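Local structure of acyl-homoserine-lactone synthase (Mesorhizobium sp. ORS 3359, 6WNS) at residues A[20-25]-A[105-110]; A[25-30]-A[42-47]; A[49-54]-A[70-75]. The protein catalyses the coenzyme A-dependent synthesis of acyl-homoserine lactone signals for quorum sensing, probably from an acyl-CoA and S-adenosylmethionine. All coordinates share one frame; numbering follows the deposited sequence.

Interaction 1 (A[20-25]-A[105-110]); sequences ERYFRI and RFFVMP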
loop_
_atom_site.group_PDB
_atom_site.type_symbol
_atom_site.label_atom_id
_atom_site.label_comp_id
_atom_site.label_asym_id
_atom_site.label_seq_id
_atom_site.Cartn_x
_atom_site.Cartn_y
_atom_site.Cartn_z
ATOM N N GLU A 20 -17.314 0.610 -1.397
ATOM C CA GLU A 20 -17.993 0.518 -2.715
ATOM C C GLU A 20 -17.323 1.508 -3.664
ATOM O O GLU A 20 -16.920 1.052 -4.722
ATOM C CB GLU A 20 -19.512 0.661 -2.542
ATOM C CG GLU A 20 -20.057 -0.676 -2.138
ATOM C CD GLU A 20 -21.402 -0.754 -1.470
ATOM O OE1 GLU A 20 -22.124 0.257 -1.500
ATOM O OE2 GLU A 20 -21.708 -1.858 -0.957
ATOM N N ARG A 21 -17.056 2.759 -3.220
ATOM C CA ARG A 21 -16.344 3.745 -4.071
ATOM C C ARG A 21 -14.916 3.260 -4.313
ATOM O O ARG A 21 -14.432 3.404 -5.415
ATOM C CB ARG A 21 -16.401 5.143 -3.440
ATOM C CG ARG A 21 -17.808 5.735 -3.492
ATOM C CD ARG A 21 -17.854 7.227 -3.251
ATOM N NE ARG A 21 -17.115 7.642 -2.068
ATOM C CZ ARG A 21 -17.611 7.670 -0.831
ATOM N NH1 ARG A 21 -18.864 7.284 -0.599
ATOM N NH2 ARG A 21 -16.828 8.102 0.151
ATOM N N TYR A 22 -14.269 2.702 -3.287
ATOM C CA TYR A 22 -12.873 2.245 -3.367
ATOM C C TYR A 22 -12.771 1.163 -4.481
ATOM O O TYR A 22 -11.854 1.251 -5.314
ATOM C CB TYR A 22 -12.450 1.709 -1.990
ATOM C CG TYR A 22 -11.168 0.935 -2.022
ATOM C CD1 TYR A 22 -9.962 1.582 -2.274
ATOM C CD2 TYR A 22 -11.133 -0.450 -1.845
ATOM C CE1 TYR A 22 -8.779 0.880 -2.417
ATOM C CE2 TYR A 22 -9.924 -1.146 -1.892
ATOM C CZ TYR A 22 -8.732 -0.476 -2.107
ATOM O OH TYR A 22 -7.573 -1.190 -2.185
ATOM N N PHE A 23 -13.662 0.166 -4.499
ATOM C CA PHE A 23 -13.597 -0.913 -5.518
ATOM C C PHE A 23 -13.921 -0.380 -6.933
ATOM O O PHE A 23 -13.413 -0.878 -7.956
ATOM C CB PHE A 23 -14.443 -2.089 -5.105
ATOM C CG PHE A 23 -13.735 -2.876 -4.035
ATOM C CD1 PHE A 23 -14.211 -2.893 -2.733
ATOM C CD2 PHE A 23 -12.602 -3.603 -4.330
ATOM C CE1 PHE A 23 -13.548 -3.598 -1.723
ATOM C CE2 PHE A 23 -11.951 -4.319 -3.338
ATOM C CZ PHE A 23 -12.400 -4.292 -2.029
ATOM N N ARG A 24 -14.710 0.670 -7.019
ATOM C CA ARG A 24 -15.021 1.344 -8.317
ATOM C C ARG A 24 -13.787 2.090 -8.780
ATOM O O ARG A 24 -13.491 2.068 -9.981
ATOM C CB ARG A 24 -16.230 2.285 -8.157
ATOM C CG ARG A 24 -17.524 1.536 -7.845
ATOM C CD ARG A 24 -18.830 2.267 -8.230
ATOM N NE ARG A 24 -19.999 2.025 -7.376
ATOM C CZ ARG A 24 -20.315 0.915 -6.671
ATOM N NH1 ARG A 24 -19.526 -0.156 -6.669
ATOM N NH2 ARG A 24 -21.429 0.895 -5.931
ATOM N N ILE A 25 -13.119 2.792 -7.860
ATOM C CA ILE A 25 -11.861 3.512 -8.130
ATOM C C ILE A 25 -10.801 2.545 -8.661
ATOM O O ILE A 25 -10.068 2.879 -9.633
ATOM C CB ILE A 25 -11.433 4.289 -6.880
ATOM C CG1 ILE A 25 -12.340 5.503 -6.689
ATOM C CG2 ILE A 25 -9.993 4.684 -6.997
ATOM C CD1 ILE A 25 -12.100 6.251 -5.375
ATOM N N ARG A 105 -1.105 -2.088 -3.881
ATOM C CA ARG A 105 -2.172 -1.145 -4.303
ATOM C C ARG A 105 -1.944 0.245 -3.708
ATOM O O ARG A 105 -2.866 0.808 -3.175
ATOM C CB ARG A 105 -3.508 -1.802 -3.994
ATOM C CG ARG A 105 -3.623 -3.157 -4.679
ATOM C CD ARG A 105 -3.178 -3.314 -6.137
ATOM N NE ARG A 105 -3.683 -4.585 -6.676
ATOM C CZ ARG A 105 -4.858 -4.693 -7.287
ATOM N NH1 ARG A 105 -5.455 -3.605 -7.746
ATOM N NH2 ARG A 105 -5.286 -5.872 -7.690
ATOM N N PHE A 106 -0.729 0.771 -3.816
ATOM C CA PHE A 106 -0.472 2.182 -3.497
ATOM C C PHE A 106 -1.008 3.018 -4.642
ATOM O O PHE A 106 -0.680 2.703 -5.792
ATOM C CB PHE A 106 1.013 2.466 -3.345
ATOM C CG PHE A 106 1.330 3.930 -3.241
ATOM C CD1 PHE A 106 1.163 4.607 -2.040
ATOM C CD2 PHE A 106 1.781 4.626 -4.353
ATOM C CE1 PHE A 106 1.522 5.950 -1.944
ATOM C CE2 PHE A 106 2.104 5.971 -4.262
ATOM C CZ PHE A 106 1.989 6.620 -3.051
ATOM N N PHE A 107 -1.888 3.951 -4.372
ATOM C CA PHE A 107 -2.294 4.912 -5.423
ATOM C C PHE A 107 -2.557 6.283 -4.807
ATOM O O PHE A 107 -2.986 6.405 -3.633
ATOM C CB PHE A 107 -3.549 4.407 -6.133
ATOM C CG PHE A 107 -4.740 4.385 -5.221
ATOM C CD1 PHE A 107 -4.887 3.399 -4.259
ATOM C CD2 PHE A 107 -5.670 5.406 -5.264
ATOM C CE1 PHE A 107 -5.970 3.409 -3.398
ATOM C CE2 PHE A 107 -6.785 5.376 -4.442
ATOM C CZ PHE A 107 -6.938 4.382 -3.520
ATOM N N VAL A 108 -2.390 7.266 -5.665
ATOM C CA VAL A 108 -2.794 8.660 -5.451
ATOM C C VAL A 108 -3.642 9.077 -6.645
ATOM O O VAL A 108 -3.220 8.917 -7.874
ATOM C CB VAL A 108 -1.541 9.552 -5.313
ATOM C CG1 VAL A 108 -1.910 10.981 -4.980
ATOM C CG2 VAL A 108 -0.564 8.972 -4.295
ATOM N N MET A 109 -4.777 9.669 -6.325
ATOM C CA MET A 109 -5.699 10.110 -7.375
ATOM C C MET A 109 -5.047 11.324 -8.037
ATOM O O MET A 109 -4.198 11.995 -7.444
ATOM C CB MET A 109 -7.096 10.397 -6.811
ATOM C CG MET A 109 -7.672 9.203 -6.117
ATOM S SD MET A 109 -7.981 7.865 -7.326
ATOM C CE MET A 109 -9.350 8.564 -8.260
ATOM N N PRO A 110 -5.291 11.514 -9.347
ATOM C CA PRO A 110 -4.893 12.752 -10.013
ATOM C C PRO A 110 -5.358 14.008 -9.236
ATOM O O PRO A 110 -4.497 14.869 -9.008
ATOM C CB PRO A 110 -5.485 12.610 -11.435
ATOM C CG PRO A 110 -6.407 11.393 -11.409
ATOM C CD PRO A 110 -5.946 10.545 -10.245
HETATM O O HOH W 1 -5.297 0.288 -2.085
#

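Interaction 2 (A[25-30]-A[42-47]); sequences IRYDIY and PINIEI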
loop_
_atom_site.group_PDB
_atom_site.type_symbol
_atom_site.label_atom_id
_atom_site.label_comp_id
_atom_site.label_asym_id
_atom_site.label_seq_id
_atom_site.Cartn_x
_atom_site.Cartn_y
_atom_site.Cartn_z
ATOM N N ILE A 25 -13.119 2.792 -7.860
ATOM C CA ILE A 25 -11.861 3.512 -8.130
ATOM C C ILE A 25 -10.801 2.545 -8.661
ATOM O O ILE A 25 -10.068 2.879 -9.633
ATOM C CB ILE A 25 -11.433 4.289 -6.880
ATOM C CG1 ILE A 25 -12.340 5.503 -6.689
ATOM C CG2 ILE A 25 -9.993 4.684 -6.997
ATOM C CD1 ILE A 25 -12.100 6.251 -5.375
ATOM N N ARG A 26 -10.686 1.378 -8.067
ATOM C CA ARG A 26 -9.729 0.344 -8.572
ATOM C C ARG A 26 -10.042 -0.057 -10.006
ATOM O O ARG A 26 -9.101 -0.312 -10.834
ATOM C CB ARG A 26 -9.768 -0.822 -7.578
ATOM C CG ARG A 26 -8.947 -0.412 -6.365
ATOM C CD ARG A 26 -8.834 -1.437 -5.318
ATOM N NE ARG A 26 -8.361 -2.712 -5.868
ATOM C CZ ARG A 26 -8.263 -3.797 -5.113
ATOM N NH1 ARG A 26 -8.309 -3.684 -3.806
ATOM N NH2 ARG A 26 -8.100 -4.971 -5.668
ATOM N N TYR A 27 -11.312 -0.073 -10.373
ATOM C CA TYR A 27 -11.694 -0.286 -11.787
ATOM C C TYR A 27 -11.132 0.863 -12.629
ATOM O O TYR A 27 -10.441 0.582 -13.614
ATOM C CB TYR A 27 -13.202 -0.410 -11.947
ATOM C CG TYR A 27 -13.638 -0.169 -13.342
ATOM C CD1 TYR A 27 -13.587 -1.213 -14.239
ATOM C CD2 TYR A 27 -14.033 1.086 -13.798
ATOM C CE1 TYR A 27 -13.976 -1.055 -15.544
ATOM C CE2 TYR A 27 -14.436 1.267 -15.115
ATOM C CZ TYR A 27 -14.378 0.191 -15.991
ATOM O OH TYR A 27 -14.757 0.254 -17.300
ATOM N N ASP A 28 -11.311 2.102 -12.188
ATOM C CA ASP A 28 -10.826 3.285 -12.966
ATOM C C ASP A 28 -9.305 3.211 -13.139
ATOM O O ASP A 28 -8.796 3.505 -14.246
ATOM C CB ASP A 28 -11.240 4.587 -12.312
ATOM C CG ASP A 28 -12.743 4.799 -12.227
ATOM O OD1 ASP A 28 -13.466 4.330 -13.095
ATOM O OD2 ASP A 28 -13.178 5.403 -11.245
ATOM N N ILE A 29 -8.579 2.800 -12.120
ATOM C CA ILE A 29 -7.105 2.867 -12.071
ATOM C C ILE A 29 -6.513 1.655 -12.760
ATOM O O ILE A 29 -5.576 1.825 -13.565
ATOM C CB ILE A 29 -6.622 2.920 -10.623
ATOM C CG1 ILE A 29 -6.900 4.270 -9.983
ATOM C CG2 ILE A 29 -5.144 2.530 -10.505
ATOM C CD1 ILE A 29 -6.636 4.232 -8.496
ATOM N N TYR A 30 -6.968 0.459 -12.391
ATOM C CA TYR A 30 -6.252 -0.789 -12.732
ATOM C C TYR A 30 -6.830 -1.390 -13.996
ATOM O O TYR A 30 -6.025 -2.028 -14.738
ATOM C CB TYR A 30 -6.262 -1.804 -11.574
ATOM C CG TYR A 30 -5.496 -1.303 -10.392
ATOM C CD1 TYR A 30 -6.136 -0.668 -9.345
ATOM C CD2 TYR A 30 -4.106 -1.375 -10.360
ATOM C CE1 TYR A 30 -5.420 -0.175 -8.267
ATOM C CE2 TYR A 30 -3.370 -0.851 -9.299
ATOM C CZ TYR A 30 -4.035 -0.227 -8.265
ATOM O OH TYR A 30 -3.325 0.269 -7.221
ATOM N N PRO A 42 -17.416 -8.171 -15.020
ATOM C CA PRO A 42 -18.679 -7.848 -15.678
ATOM C C PRO A 42 -19.345 -6.589 -15.117
ATOM O O PRO A 42 -20.113 -5.981 -15.796
ATOM C CB PRO A 42 -19.546 -9.077 -15.511
ATOM C CG PRO A 42 -18.592 -10.173 -15.124
ATOM C CD PRO A 42 -17.491 -9.506 -14.393
ATOM N N ILE A 43 -18.960 -6.185 -13.937
ATOM C CA ILE A 43 -19.362 -4.882 -13.338
ATOM C C ILE A 43 -18.094 -4.103 -13.084
ATOM O O ILE A 43 -16.975 -4.702 -13.050
ATOM C CB ILE A 43 -20.172 -5.095 -12.053
ATOM C CG1 ILE A 43 -19.382 -5.888 -11.023
ATOM C CG2 ILE A 43 -21.497 -5.740 -12.376
ATOM C CD1 ILE A 43 -20.028 -5.862 -9.624
ATOM N N ASN A 44 -18.247 -2.793 -12.890
ATOM C CA ASN A 44 -17.119 -1.837 -12.927
ATOM C C ASN A 44 -16.478 -1.813 -11.553
ATOM O O ASN A 44 -16.420 -0.769 -10.929
ATOM C CB ASN A 44 -17.576 -0.472 -13.484
ATOM C CG ASN A 44 -17.759 -0.503 -14.978
ATOM O OD1 ASN A 44 -17.552 -1.569 -15.555
ATOM N ND2 ASN A 44 -18.181 0.617 -15.612
ATOM N N ILE A 45 -15.861 -2.927 -11.143
ATOM C CA ILE A 45 -14.980 -2.966 -9.967
ATOM C C ILE A 45 -13.710 -3.745 -10.343
ATOM O O ILE A 45 -13.703 -4.433 -11.352
ATOM C CB ILE A 45 -15.650 -3.613 -8.744
ATOM C CG1 ILE A 45 -15.984 -5.054 -9.064
ATOM C CG2 ILE A 45 -16.875 -2.858 -8.260
ATOM C CD1 ILE A 45 -16.261 -5.924 -7.839
ATOM N N GLU A 46 -12.670 -3.521 -9.582
ATOM C CA GLU A 46 -11.451 -4.386 -9.669
ATOM C C GLU A 46 -11.228 -4.962 -8.266
ATOM O O GLU A 46 -11.190 -4.227 -7.260
ATOM C CB GLU A 46 -10.300 -3.641 -10.293
ATOM C CG GLU A 46 -9.059 -4.514 -10.550
ATOM C CD GLU A 46 -8.191 -4.777 -9.323
ATOM O OE1 GLU A 46 -8.048 -3.870 -8.480
ATOM O OE2 GLU A 46 -7.576 -5.906 -9.287
ATOM N N ILE A 47 -10.978 -6.273 -8.230
ATOM C CA ILE A 47 -10.880 -7.020 -6.978
ATOM C C ILE A 47 -10.033 -8.260 -7.274
ATOM O O ILE A 47 -10.168 -8.852 -8.331
ATOM C CB ILE A 47 -12.292 -7.290 -6.392
ATOM C CG1 ILE A 47 -12.234 -7.893 -4.996
ATOM C CG2 ILE A 47 -13.079 -8.189 -7.314
ATOM C CD1 ILE A 47 -13.625 -8.004 -4.312
HETATM O O HOH W 2 -16.971 1.551 -18.634
#

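Interaction 3 (A[49-54]-A[70-75]); sequences AFDNEH and GSRLVP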
loop_
_atom_site.group_PDB
_atom_site.type_symbol
_atom_site.label_atom_id
_atom_site.label_comp_id
_atom_site.label_asym_id
_atom_site.label_seq_id
_atom_site.Cartn_x
_atom_site.Cartn_y
_atom_site.Cartn_z
ATOM N N ALA A 49 -7.569 -11.801 -5.433
ATOM C CA ALA A 49 -7.662 -12.908 -4.456
ATOM C C ALA A 49 -7.366 -12.418 -3.044
ATOM O O ALA A 49 -7.653 -13.153 -2.094
ATOM C CB ALA A 49 -6.685 -13.978 -4.899
ATOM N N PHE A 50 -6.734 -11.266 -2.883
ATOM C CA PHE A 50 -6.257 -10.780 -1.582
ATOM C C PHE A 50 -7.242 -9.843 -0.931
ATOM O O PHE A 50 -7.044 -9.463 0.262
ATOM C CB PHE A 50 -4.880 -10.144 -1.716
ATOM C CG PHE A 50 -3.937 -11.058 -2.464
ATOM C CD1 PHE A 50 -3.632 -12.343 -1.986
ATOM C CD2 PHE A 50 -3.343 -10.640 -3.640
ATOM C CE1 PHE A 50 -2.763 -13.179 -2.700
ATOM C CE2 PHE A 50 -2.523 -11.491 -4.362
ATOM C CZ PHE A 50 -2.182 -12.738 -3.861
ATOM N N ASP A 51 -8.333 -9.524 -1.631
ATOM C CA ASP A 51 -9.403 -8.709 -1.032
ATOM C C ASP A 51 -10.341 -9.660 -0.297
ATOM O O ASP A 51 -11.353 -10.061 -0.890
ATOM C CB ASP A 51 -10.106 -7.893 -2.139
ATOM C CG ASP A 51 -9.246 -6.855 -2.779
ATOM O OD1 ASP A 51 -8.939 -6.990 -3.991
ATOM O OD2 ASP A 51 -8.761 -5.969 -2.018
ATOM N N ASN A 52 -10.052 -10.011 0.962
ATOM C CA ASN A 52 -10.900 -10.877 1.797
ATOM C C ASN A 52 -10.869 -10.309 3.213
ATOM O O ASN A 52 -10.368 -9.190 3.408
ATOM C CB ASN A 52 -10.458 -12.339 1.667
ATOM C CG ASN A 52 -9.075 -12.596 2.241
ATOM O OD1 ASN A 52 -8.535 -11.741 2.977
ATOM N ND2 ASN A 52 -8.576 -13.815 2.024
ATOM N N GLU A 53 -11.317 -11.090 4.159
ATOM C CA GLU A 53 -11.504 -10.704 5.566
ATOM C C GLU A 53 -10.158 -10.382 6.220
ATOM O O GLU A 53 -10.197 -9.731 7.264
ATOM C CB GLU A 53 -12.245 -11.787 6.365
ATOM C CG GLU A 53 -11.457 -13.071 6.526
ATOM C CD GLU A 53 -11.662 -14.118 5.446
ATOM O OE1 GLU A 53 -12.013 -13.767 4.238
ATOM O OE2 GLU A 53 -11.513 -15.329 5.814
ATOM N N HIS A 54 -9.019 -10.763 5.619
ATOM C CA HIS A 54 -7.679 -10.498 6.194
ATOM C C HIS A 54 -7.062 -9.212 5.689
ATOM O O HIS A 54 -6.079 -8.729 6.301
ATOM C CB HIS A 54 -6.738 -11.654 5.898
ATOM C CG HIS A 54 -7.158 -12.927 6.528
ATOM N ND1 HIS A 54 -7.161 -13.087 7.894
ATOM C CD2 HIS A 54 -7.662 -14.065 5.991
ATOM C CE1 HIS A 54 -7.672 -14.267 8.178
ATOM N NE2 HIS A 54 -7.976 -14.889 7.021
ATOM N N GLY A 70 -4.457 5.846 -1.398
ATOM C CA GLY A 70 -4.531 4.762 -0.410
ATOM C C GLY A 70 -3.547 3.664 -0.623
ATOM O O GLY A 70 -2.598 3.853 -1.392
ATOM N N SER A 71 -3.758 2.575 0.130
ATOM C CA SER A 71 -2.907 1.375 0.076
ATOM C C SER A 71 -3.618 0.234 0.771
ATOM O O SER A 71 -4.630 0.481 1.425
ATOM C CB SER A 71 -1.525 1.680 0.628
ATOM O OG SER A 71 -1.589 2.780 1.474
ATOM N N ARG A 72 -3.072 -0.950 0.613
ATOM C CA ARG A 72 -3.616 -2.198 1.168
ATOM C C ARG A 72 -2.479 -2.941 1.844
ATOM O O ARG A 72 -1.329 -2.842 1.387
ATOM C CB ARG A 72 -4.206 -3.085 0.090
ATOM C CG ARG A 72 -4.822 -4.377 0.568
ATOM C CD ARG A 72 -5.417 -5.102 -0.635
ATOM N NE ARG A 72 -4.475 -5.536 -1.677
ATOM C CZ ARG A 72 -4.802 -6.371 -2.631
ATOM N NH1 ARG A 72 -6.064 -6.802 -2.686
ATOM N NH2 ARG A 72 -3.901 -6.801 -3.521
ATOM N N LEU A 73 -2.802 -3.484 2.993
ATOM C CA LEU A 73 -1.886 -4.370 3.745
ATOM C C LEU A 73 -2.567 -5.719 3.904
ATOM O O LEU A 73 -3.778 -5.783 4.358
ATOM C CB LEU A 73 -1.614 -3.741 5.100
ATOM C CG LEU A 73 -0.674 -2.548 5.101
ATOM C CD1 LEU A 73 -0.642 -1.903 6.471
ATOM C CD2 LEU A 73 0.725 -2.942 4.655
ATOM N N VAL A 74 -1.763 -6.757 3.722
ATOM C CA VAL A 74 -2.155 -8.170 3.941
ATOM C C VAL A 74 -1.157 -8.863 4.865
ATOM O O VAL A 74 0.050 -8.741 4.665
ATOM C CB VAL A 74 -2.217 -8.830 2.562
ATOM C CG1 VAL A 74 -2.553 -10.301 2.635
ATOM C CG2 VAL A 74 -3.236 -8.124 1.685
ATOM N N PRO A 75 -1.608 -9.651 5.858
ATOM C CA PRO A 75 -0.674 -10.362 6.741
ATOM C C PRO A 75 0.232 -11.293 5.915
ATOM O O PRO A 75 -0.233 -12.031 5.033
ATOM C CB PRO A 75 -1.585 -11.129 7.719
ATOM C CG PRO A 75 -2.991 -10.893 7.334
ATOM C CD PRO A 75 -3.008 -10.015 6.095
#

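Interaction 1 (A[20-25]-A[105-110])
Y22 and I25 of helix 16-31 reach out to F107 of strand 100-108 and M109 just beyond its end, and most of the contact is apolar. CE1 of F107 lies at the edge of the Y22 ring, near its plane, 3.9 Å from Y22 CE1. I25 uses its CG2 branch, which is anti to its own backbone N and sits 4.2 Å from F107 CE2. The same methyl lies 3.8 Å from M109 SD. In M109 the bend at chi2 (-66°) puts SD beside this methyl, and a flexible thioether suits a place where it can fold to meet a branched neighbour.

The polar part runs through water 1. It lies 2.7 Å from Y22 OH and itself donates to the backbone O of R105, also at 2.7 Å. Tyrosine fits here because its ring is apolar while its hydroxyl also bonds to R26 NH1. The R105 guanidinium turns instead to E46 and D48.

The local axes of helix and strand are perpendicular and 12.2 Å apart, a span bridged by side chains. On the other face of the strand, F106 and V108 pack against helix 121-135.

Interaction 2 (A[25-30]-A[42-47])
R26 and E46 form a salt bridge between helix 16-31 and the loop that follows it. R26 grips side-on with two nitrogens, both directed at one oxygen: NE donates to E46 OE1 at 2.9 Å and NH2 to the same OE1 at 3.0 Å. That oxygen lies in the guanidinium plane. NE meets it nearly along the C-O axis, whereas NH2 comes from above the carboxylate plane, the two planar groups being turned 36° apart. In E46 the bend at chi2 (-79°) swings CD toward the R26 guanidinium.

R26 NH2 also forms a salt bridge with D51 OD1, while NH1 is taken up by Y22. On the acceptor side, E46 OE1 is also in a salt bridge with R105 NH1, and OE2 is satisfied outside these segments. The backbone N of E46 faces F23 O in a probable hydrogen bond. Y30 adds a ring beside the carboxylate, with CD1 3.8 Å from E46 OE1.

Farther out, N44 lies flat on Y27. Its CB stands 3.8 Å from the ring centroid in a CH-pi contact, and its amide plane is only 7° from that of the ring. Water 2 is 2.9 Å from Y27 OH and weakly accepts from N44 ND2. N44 is the centre of an inverse gamma turn; its carbonyl O, 3.4 Å from Y27 CB, is buried with no hydrogen-bonding partner in the model.

A leucine in place of R26 would probably leave E46 OE1 without two of its donors and D51 OD1 without this basic partner. One carboxylate set between two guanidinium groups, those of R26 and R105, is likely to offset the repulsion between them.

Interaction 3 (A[49-54]-A[70-75])
The loop between helix 16-31 and strand 56-60 packs on one face of strand 69-75, an inner strand between strands 56-60 and 100-108, with F50, D51 and H54 meeting R72, V74 and P75. Strand alternation sends R72 and V74 toward this loop, while S71 and L73 face helix 121-135.

R72 carries the polar link, arginine being long enough, with several donors, to cross to the loop acids. Its chain is extended as far as CD and then turns at chi3 (64°). NH1 forms a salt bridge with D51 OD2 at 2.9 Å, and the hydrogen bond within it is weak, bent to 136° at the hydrogen. OD2 sits at the guanidinium edge near its plane, although the carboxylate is rotated 41° against it. Both groups have other partners: R72 NE bonds to T104 OG1 and NH1 to D48, while D51 OD2 is also bonded to Y57 OH.

F50 lays its apolar CB over one flat face of the guanidinium, 3.7 Å from R72 NH1. Its ring stands nearly perpendicular to that group, and R72 NH2 lies at the ring edge, 3.9 Å from F50 CD2. The same CB touches V74 CG2 at 4.3 Å.

At the far end, H54 O lies 3.3 Å from P75 CD in van der Waals contact, and H54 CB also packs on the proline ring. Two tight turns shape the loop: D51 is the centre of an inverse gamma turn, and N52 makes an Asx turn, its OD1 accepting from H54 N at 2.9 Å. Asparagine suits this role because its short side chain can reach the backbone two residues on.

An arginine on an inner strand among loop aspartates is consistent with the cluster of charged residues in LuxI-type synthases, whose sheet resembles that of the GNAT acetyltransferases.

Helix 16-31 supplies one side of interactions 1 and 2, which share I25, while interactions 1 and 3 reach neighbouring strands of the same sheet. Interaction 3 lies about 9 Å from the chain centre, measured centre to centre, interaction 1 about 11 Å and interaction 2 about 17 Å; each is partly buried. The chemistry follows the elements joined: helix on sheet in interaction 1 is mainly apolar, whereas the loops of interactions 2 and 3 are held by salt bridges, with an aromatic-amide stack toward the surface in interaction 2. Further salt bridges link interaction 1 with 2 and 2 with 3; interactions 1 and 3 meet through a probable backbone bond, F107 O to G70 N.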